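Local atomic coordinates of UTP-glucose-1-phosphate uridylyltransferase 2 (Trypanosoma brucei, PDB entry 3GUE), a protein that probably catalyses the formation of UDP-glucose and diphosphate from UTP and alpha-D-glucose 1-phosphate. Residues 59-64 against 366-371; 242-247 against 354-359. All blocks are in the same frame, centred on the assembly; numbering follows the deposited sequence. Where two conformers were deposited one is given.

Contact 1 (59-64 against 366-371)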
ATOM      1  N   PRO A  59      -1.252  -3.514 -22.355  1.00 21.30           N
ATOM      2  CA  PRO A  59      -1.701  -2.278 -22.988  1.00 21.83           C
ATOM      3  C   PRO A  59      -1.250  -1.079 -22.182  1.00 22.46           C
ATOM      4  O   PRO A  59      -1.213  -1.141 -20.961  1.00 22.16           O
ATOM      5  CB  PRO A  59      -3.234  -2.358 -22.901  1.00 21.59           C
ATOM      6  CG  PRO A  59      -3.539  -3.784 -22.642  1.00 21.69           C
ATOM      7  CD  PRO A  59      -2.387  -4.289 -21.826  1.00 21.59           C
ATOM      8  N   PHE A  60      -0.903  -0.014 -22.890  1.00 23.61           N
ATOM      9  CA  PHE A  60      -0.468   1.228 -22.301  1.00 25.13           C
ATOM     10  C   PHE A  60      -1.628   2.187 -22.334  1.00 25.98           C
ATOM     11  O   PHE A  60      -2.458   2.129 -23.240  1.00 26.24           O
ATOM     12  CB  PHE A  60       0.739   1.783 -23.103  1.00 25.82           C
ATOM     13  CG  PHE A  60       2.065   1.224 -22.655  1.00 25.98           C
ATOM     14  CD1 PHE A  60       3.021   2.051 -22.056  1.00 26.35           C
ATOM     15  CD2 PHE A  60       2.347  -0.133 -22.796  1.00 25.07           C
ATOM     16  CE1 PHE A  60       4.240   1.527 -21.619  1.00 25.55           C
ATOM     17  CE2 PHE A  60       3.552  -0.669 -22.359  1.00 25.80           C
ATOM     18  CZ  PHE A  60       4.507   0.167 -21.771  1.00 27.47           C
ATOM     19  N   LEU A  61      -1.673   3.083 -21.353  1.00 27.29           N
ATOM     20  CA  LEU A  61      -2.736   4.084 -21.212  1.00 28.28           C
ATOM     21  C   LEU A  61      -2.924   5.019 -22.420  1.00 28.89           C
ATOM     22  O   LEU A  61      -4.071   5.324 -22.806  1.00 29.08           O
ATOM     23  CB  LEU A  61      -2.463   4.899 -19.959  1.00 28.83           C
ATOM     24  CG  LEU A  61      -3.550   5.694 -19.276  1.00 29.49           C
ATOM     25  CD1 LEU A  61      -4.489   4.796 -18.533  1.00 30.54           C
ATOM     26  CD2 LEU A  61      -2.818   6.616 -18.320  1.00 30.14           C
ATOM     27  N   GLN A  62      -1.814   5.459 -23.018  1.00 29.35           N
ATOM     28  CA  GLN A  62      -1.849   6.336 -24.202  1.00 29.98           C
ATOM     29  C   GLN A  62      -2.596   5.692 -25.361  1.00 30.08           C
ATOM     30  O   GLN A  62      -3.432   6.340 -26.005  1.00 30.09           O
ATOM     31  CB  GLN A  62      -0.437   6.747 -24.654  1.00 30.20           C
ATOM     32  CG  GLN A  62      -0.408   8.099 -25.379  1.00 31.33           C
ATOM     33  CD  GLN A  62       0.989   8.543 -25.775  1.00 30.55           C
ATOM     34  N   GLY A  63      -2.285   4.424 -25.626  1.00 29.86           N
ATOM     35  CA  GLY A  63      -3.048   3.629 -26.567  1.00 30.28           C
ATOM     36  C   GLY A  63      -4.529   3.699 -26.258  1.00 30.60           C
ATOM     37  O   GLY A  63      -5.287   4.300 -27.015  1.00 32.38           O
ATOM     38  N   ILE A  64      -4.932   3.164 -25.102  1.00 30.89           N
ATOM     39  CA  ILE A  64      -6.331   2.794 -24.839  1.00 30.07           C
ATOM     40  C   ILE A  64      -7.315   3.934 -24.564  1.00 30.14           C
ATOM     41  O   ILE A  64      -8.538   3.731 -24.633  1.00 28.92           O
ATOM     42  CB  ILE A  64      -6.440   1.738 -23.703  1.00 30.16           C
ATOM     43  CG1 ILE A  64      -5.722   2.199 -22.430  1.00 30.23           C
ATOM     44  CG2 ILE A  64      -5.904   0.378 -24.175  1.00 30.61           C
ATOM     45  CD1 ILE A  64      -6.352   1.678 -21.127  1.00 29.98           C
ATOM     46  N   VAL A 366      -0.643  -0.427 -18.284  1.00 26.00           N
ATOM     47  CA  VAL A 366       0.556   0.308 -17.844  1.00 25.67           C
ATOM     48  C   VAL A 366       0.344   1.825 -17.822  1.00 25.87           C
ATOM     49  O   VAL A 366      -0.038   2.415 -18.833  1.00 26.47           O
ATOM     50  CB  VAL A 366       1.846  -0.040 -18.655  1.00 25.79           C
ATOM     51  CG1 VAL A 366       3.064   0.537 -17.937  1.00 24.87           C
ATOM     52  CG2 VAL A 366       2.000  -1.537 -18.817  1.00 24.79           C
ATOM     53  N   VAL A 367       0.574   2.447 -16.665  1.00 25.89           N
ATOM     54  CA  VAL A 367       0.337   3.880 -16.507  1.00 25.48           C
ATOM     55  C   VAL A 367       1.690   4.567 -16.291  1.00 25.91           C
ATOM     56  O   VAL A 367       2.682   3.903 -15.919  1.00 24.58           O
ATOM     57  CB  VAL A 367      -0.730   4.222 -15.387  1.00 26.78           C
ATOM     58  CG1 VAL A 367      -2.067   3.513 -15.664  1.00 26.62           C
ATOM     59  CG2 VAL A 367      -0.208   3.930 -13.935  1.00 24.46           C
ATOM     60  N   PRO A 368       1.769   5.878 -16.601  1.00 25.98           N
ATOM     61  CA  PRO A 368       3.014   6.583 -16.343  1.00 26.52           C
ATOM     62  C   PRO A 368       3.400   6.579 -14.839  1.00 27.16           C
ATOM     63  O   PRO A 368       2.536   6.577 -13.963  1.00 25.98           O
ATOM     64  CB  PRO A 368       2.722   8.010 -16.818  1.00 26.08           C
ATOM     65  CG  PRO A 368       1.533   7.883 -17.729  1.00 26.23           C
ATOM     66  CD  PRO A 368       0.737   6.755 -17.189  1.00 27.12           C
ATOM     67  N   ARG A 369       4.700   6.558 -14.567  1.00 27.53           N
ATOM     68  CA  ARG A 369       5.190   6.622 -13.199  1.00 27.69           C
ATOM     69  C   ARG A 369       4.629   7.797 -12.407  1.00 26.62           C
ATOM     70  O   ARG A 369       4.639   7.746 -11.200  1.00 26.08           O
ATOM     71  CB  ARG A 369       6.729   6.664 -13.166  1.00 27.70           C
ATOM     72  CG  ARG A 369       7.315   6.442 -11.779  1.00 28.79           C
ATOM     73  CD  ARG A 369       7.858   5.034 -11.631  1.00 27.78           C
ATOM     74  NE  ARG A 369       8.160   4.684 -10.243  1.00 26.84           N
ATOM     75  CZ  ARG A 369       8.052   3.445  -9.748  1.00 24.33           C
ATOM     76  NH1 ARG A 369       7.607   2.463 -10.519  1.00 20.09           N
ATOM     77  NH2 ARG A 369       8.324   3.197  -8.478  1.00 21.54           N
ATOM     78  N   GLU A 370       4.119   8.858 -13.043  1.00 27.06           N
ATOM     79  CA  GLU A 370       3.699   9.997 -12.221  0.50 26.51           C
ATOM     80  C   GLU A 370       2.419   9.706 -11.401  1.00 26.42           C
ATOM     81  O   GLU A 370       2.026  10.496 -10.544  1.00 26.42           O
ATOM     82  CB  GLU A 370       3.674  11.326 -13.010  0.50 26.80           C
ATOM     83  CG  GLU A 370       4.982  11.614 -13.811  0.50 25.26           C
ATOM     84  CD  GLU A 370       6.202  11.958 -12.946  0.50 23.63           C
ATOM     85  OE1 GLU A 370       6.179  13.041 -12.324  0.50 23.84           O
ATOM     86  OE2 GLU A 370       7.193  11.169 -12.920  0.50 21.85           O
ATOM     87  N   ARG A 371       1.821   8.537 -11.617  1.00 25.76           N
ATOM     88  CA  ARG A 371       0.679   8.098 -10.799  1.00 25.67           C
ATOM     89  C   ARG A 371       1.021   7.221  -9.595  1.00 25.65           C
ATOM     90  O   ARG A 371       0.118   6.682  -8.943  1.00 26.01           O
ATOM     91  CB  ARG A 371      -0.351   7.367 -11.666  1.00 26.01           C
ATOM     92  CG  ARG A 371      -0.905   8.226 -12.770  1.00 27.59           C
ATOM     93  CD  ARG A 371      -2.105   7.611 -13.395  1.00 28.76           C
ATOM     94  NE  ARG A 371      -2.544   8.447 -14.504  1.00 32.65           N
ATOM     95  CZ  ARG A 371      -3.568   8.165 -15.310  1.00 31.81           C
ATOM     96  NH1 ARG A 371      -4.274   7.053 -15.150  1.00 31.99           N
ATOM     97  NH2 ARG A 371      -3.861   8.997 -16.298  1.00 31.53           N
TER
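At the end of strand 362-366, an outermost strand of the large mixed sheet, a single beta bridge ties in the turn that leads into helix 61-64. Val366 N gives its hydrogen to Pro59 O at 2.8 Å, nearly straight (165°) and in the plane of that carbonyl. Leu61 N returns a bond of 3.1 Å to Val366 O, approaching almost along the C=O axis. Bonds from both flanks of Phe60 to the one residue Val366 are the pattern of a parallel bridge. Phe60 is also the helix N-cap residue.

Side-chain torsions divide the contact into two patches. In the first, Phe60 has CG anti to its own carbonyl carbon, and its ring lies alongside Val366. Val366 CB sits 3.9 Å from the ring centroid and only 2° off the normal, which defines a CH-pi contact over the face. The valine methyls spread over the same face, CG2 lying 4.0 Å from Phe60 CE2 and CG1 approaching CE1 and CZ.

In the second patch Leu61 CG is anti to the backbone N (chi1 -160°), which sends both methyls to the opposite segment. CD1 meets Val367 CG1 at 4.0 Å, and CD2 meets Pro368 CD at 3.7 Å. The latter methyl also stands 3.1 Å above the guanidinium plane of Arg371, toward its rim, with Arg371 NH2 3.3 Å away. Arg371 is extended from CG to NE, so it meets Leu61 tip to tip.

Its NH2 is salt-bridged to Asp228 and its NH1 to Glu245. The chemistry thus separates by direction: acidic partners take NH1 and NH2, which should restrict the rotation of the group and partly offset its positive charge, while an apolar methyl packs on the flat face.

Contact 2 (242-247 against 354-359)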
ATOM      1  N   PHE A 242     -12.978  -4.878 -13.043  1.00 26.08           N
ATOM      2  CA  PHE A 242     -11.771  -4.600 -12.294  1.00 26.03           C
ATOM      3  C   PHE A 242     -10.689  -4.168 -13.287  1.00 26.74           C
ATOM      4  O   PHE A 242     -10.459  -4.830 -14.312  1.00 26.30           O
ATOM      5  CB  PHE A 242     -11.398  -5.880 -11.539  1.00 25.88           C
ATOM      6  CG  PHE A 242     -10.094  -5.828 -10.769  1.00 24.68           C
ATOM      7  CD1 PHE A 242     -10.102  -5.753  -9.376  1.00 26.06           C
ATOM      8  CD2 PHE A 242      -8.893  -5.948 -11.424  1.00 24.41           C
ATOM      9  CE1 PHE A 242      -8.897  -5.773  -8.652  1.00 28.63           C
ATOM     10  CE2 PHE A 242      -7.673  -5.921 -10.732  1.00 28.66           C
ATOM     11  CZ  PHE A 242      -7.668  -5.853  -9.337  1.00 25.20           C
ATOM     12  N   LEU A 243     -10.085  -3.013 -13.000  1.00 27.24           N
ATOM     13  CA  LEU A 243      -8.938  -2.524 -13.707  1.00 27.60           C
ATOM     14  C   LEU A 243      -7.824  -2.207 -12.707  1.00 27.43           C
ATOM     15  O   LEU A 243      -8.022  -1.431 -11.784  1.00 28.09           O
ATOM     16  CB  LEU A 243      -9.296  -1.299 -14.542  1.00 28.36           C
ATOM     17  CG  LEU A 243      -8.273  -0.793 -15.576  1.00 29.73           C
ATOM     18  CD1 LEU A 243      -8.988  -0.100 -16.710  1.00 32.41           C
ATOM     19  CD2 LEU A 243      -7.172   0.134 -14.990  1.00 30.27           C
ATOM     20  N   MET A 244      -6.657  -2.815 -12.907  1.00 27.85           N
ATOM     21  CA  MET A 244      -5.443  -2.514 -12.126  1.00 28.07           C
ATOM     22  C   MET A 244      -4.454  -1.626 -12.891  1.00 28.17           C
ATOM     23  O   MET A 244      -4.063  -1.969 -14.002  1.00 27.84           O
ATOM     24  CB  MET A 244      -4.726  -3.834 -11.801  1.00 28.16           C
ATOM     25  CG  MET A 244      -3.364  -3.632 -11.138  1.00 29.68           C
ATOM     26  SD  MET A 244      -2.451  -5.155 -10.898  1.00 28.62           S
ATOM     27  CE  MET A 244      -3.464  -5.985  -9.668  1.00 29.17           C
ATOM     28  N   GLU A 245      -4.024  -0.503 -12.306  1.00 27.36           N
ATOM     29  CA  GLU A 245      -2.954   0.283 -12.905  1.00 27.81           C
ATOM     30  C   GLU A 245      -1.621  -0.341 -12.482  1.00 26.52           C
ATOM     31  O   GLU A 245      -1.462  -0.669 -11.314  1.00 27.19           O
ATOM     32  CB  GLU A 245      -3.014   1.769 -12.473  1.00 27.34           C
ATOM     33  CG  GLU A 245      -4.335   2.508 -12.697  1.00 28.05           C
ATOM     34  CD  GLU A 245      -4.154   4.011 -12.510  1.00 30.64           C
ATOM     35  OE1 GLU A 245      -3.111   4.411 -11.928  1.00 27.00           O
ATOM     36  OE2 GLU A 245      -5.023   4.791 -12.974  1.00 32.93           O
ATOM     37  N   VAL A 246      -0.724  -0.582 -13.440  1.00 26.29           N
ATOM     38  CA  VAL A 246       0.657  -1.027 -13.170  1.00 25.80           C
ATOM     39  C   VAL A 246       1.672  -0.041 -13.762  1.00 27.15           C
ATOM     40  O   VAL A 246       1.354   0.706 -14.693  1.00 27.33           O
ATOM     41  CB  VAL A 246       0.955  -2.444 -13.737  1.00 25.79           C
ATOM     42  CG1 VAL A 246       0.069  -3.508 -13.094  1.00 24.63           C
ATOM     43  CG2 VAL A 246       0.827  -2.475 -15.282  1.00 23.40           C
ATOM     44  N   CYS A 247       2.902  -0.062 -13.234  1.00 27.27           N
ATOM     45  CA  CYS A 247       4.006   0.685 -13.821  1.00 26.79           C
ATOM     46  C   CYS A 247       5.093  -0.273 -14.316  1.00 26.97           C
ATOM     47  O   CYS A 247       5.277  -1.380 -13.771  1.00 27.03           O
ATOM     48  CB  CYS A 247       4.597   1.664 -12.785  1.00 25.84           C
ATOM     49  SG  CYS A 247       3.510   3.061 -12.283  1.00 26.52           S
ATOM     50  N   ALA A 354      -5.488  -9.095  -5.567  1.00 23.30           N
ATOM     51  CA  ALA A 354      -5.670 -10.511  -5.886  1.00 23.62           C
ATOM     52  C   ALA A 354      -7.067 -10.811  -6.485  1.00 23.39           C
ATOM     53  O   ALA A 354      -7.299 -11.894  -7.042  1.00 24.56           O
ATOM     54  CB  ALA A 354      -5.358 -11.389  -4.616  1.00 24.23           C
ATOM     55  N   ALA A 355      -7.983  -9.850  -6.373  1.00 23.35           N
ATOM     56  CA  ALA A 355      -9.308  -9.944  -7.024  1.00 23.41           C
ATOM     57  C   ALA A 355      -9.208  -9.830  -8.551  1.00 22.93           C
ATOM     58  O   ALA A 355     -10.218  -9.901  -9.267  1.00 22.75           O
ATOM     59  CB  ALA A 355     -10.279  -8.877  -6.475  1.00 22.99           C
ATOM     60  N   ILE A 356      -8.003  -9.603  -9.053  1.00 22.68           N
ATOM     61  CA  ILE A 356      -7.830  -9.492 -10.506  1.00 23.66           C
ATOM     62  C   ILE A 356      -8.235 -10.773 -11.252  1.00 24.62           C
ATOM     63  O   ILE A 356      -8.763 -10.682 -12.354  1.00 25.15           O
ATOM     64  CB  ILE A 356      -6.412  -8.998 -10.914  1.00 23.30           C
ATOM     65  CG1 ILE A 356      -6.361  -8.688 -12.424  1.00 21.17           C
ATOM     66  CG2 ILE A 356      -5.306  -9.979 -10.443  1.00 26.12           C
ATOM     67  CD1 ILE A 356      -4.951  -8.415 -12.901  1.00 22.00           C
ATOM     68  N   SER A 357      -8.049 -11.951 -10.654  1.00 25.16           N
ATOM     69  CA  SER A 357      -8.568 -13.187 -11.300  1.00 26.97           C
ATOM     70  C   SER A 357     -10.024 -13.546 -10.955  1.00 27.55           C
ATOM     71  O   SER A 357     -10.633 -14.405 -11.601  1.00 28.89           O
ATOM     72  CB  SER A 357      -7.670 -14.394 -11.007  1.00 27.09           C
ATOM     73  OG  SER A 357      -7.814 -14.858  -9.673  1.00 27.88           O
ATOM     74  N   LEU A 358     -10.579 -12.896  -9.943  1.00 27.22           N
ATOM     75  CA  LEU A 358     -11.902 -13.277  -9.415  1.00 26.81           C
ATOM     76  C   LEU A 358     -13.069 -12.624 -10.156  1.00 26.40           C
ATOM     77  O   LEU A 358     -14.142 -13.212 -10.292  1.00 26.10           O
ATOM     78  CB  LEU A 358     -11.974 -12.965  -7.928  1.00 26.57           C
ATOM     79  CG  LEU A 358     -10.952 -13.632  -7.031  1.00 28.07           C
ATOM     80  CD1 LEU A 358     -11.212 -13.205  -5.613  1.00 30.41           C
ATOM     81  CD2 LEU A 358     -11.002 -15.156  -7.155  1.00 28.24           C
ATOM     82  N   PHE A 359     -12.847 -11.401 -10.635  1.00 26.92           N
ATOM     83  CA  PHE A 359     -13.830 -10.677 -11.451  1.00 27.12           C
ATOM     84  C   PHE A 359     -13.941 -11.316 -12.835  1.00 27.14           C
ATOM     85  O   PHE A 359     -12.929 -11.783 -13.394  1.00 27.46           O
ATOM     86  CB  PHE A 359     -13.441  -9.194 -11.558  1.00 27.01           C
ATOM     87  CG  PHE A 359     -13.838  -8.359 -10.354  1.00 28.11           C
ATOM     88  CD1 PHE A 359     -15.108  -7.753 -10.289  1.00 27.62           C
ATOM     89  CD2 PHE A 359     -12.949  -8.167  -9.286  1.00 26.08           C
ATOM     90  CE1 PHE A 359     -15.473  -6.976  -9.190  1.00 25.82           C
ATOM     91  CE2 PHE A 359     -13.312  -7.383  -8.178  1.00 27.27           C
ATOM     92  CZ  PHE A 359     -14.570  -6.775  -8.131  1.00 25.71           C
TER
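Strand 242-248 belongs to the seven-stranded mixed sheet, order 3-2-1-4-6-5-7, of the GT-A nucleotidyltransferase fold, and here the 3-10 turn and loop of 354-359 pack against one of its faces. The strand's alternation sets the contact: Phe242 and Met244 point to the turn, whereas Leu243 and Glu245 meet helix 229-237 on the other side.

Phe242 carries most of the contact and can be followed outward. CG is anti to the backbone N (chi1 176°), so the ring projects from the strand and lies against the turn. CB itself already touches the second aromatic ring, 3.6 Å from Phe359 CD2. Phe242 CG faces the same atom, Phe359 CD2, at 4.0 Å. On the ring, CD1 continues along this neighbour at 3.7 Å from Phe359 CD2. CE1 passes on to the turn, reaching Ala355 CB at 4.0 Å. At the tip CZ faces the backbone N and CB of Ile356. CE2 makes the tightest approach, 3.3 Å to Ile356 CB, a short contact for two carbons, so the packing is tight here, and CD2 closes the circuit near Ile356 CA and CG1.

Ile356 CA lies over the ring face, 3.8 Å from the centroid and 21° off the normal, a CH-pi contact. The backbone of the turn, as well as its side chains, therefore serves as the packing surface. The rings of Phe242 and Phe359 form an oblique pair, with centroids 5.7 Å apart and planes at 32°. Phe359 extends the apolar layer onto Leu313 and Met316 of helix 310-319.

Farther along the strand, Met244 touches Asn302, a residue that binds UDP-glucose, so the apolar cluster runs up to the sugar-nucleotide pocket. Met244 CE ends 4.3 Å from Ile356 CD1.

How the contacts relate
After its N-terminal helices the chain lays down 59-64, and some 300 residues later 366-371 returns to close contact 1. Within that long loop, 242-247 and 354-359 meet as contact 2, so the smaller closure is nested in the larger rather than crossed with it. Strand 362-366 then carries the chain from one to the other. Contact 1 ties the short helix 61-64 to the sheet's edge; contact 2 ties strand 242-248 to the turn preceding that edge strand. Their centres are 15 Å apart, yet they touch: Val367 N lies 2.7 Å from Val246 O, a probable hydrogen bond, and Val367 CG2 packs against Glu245.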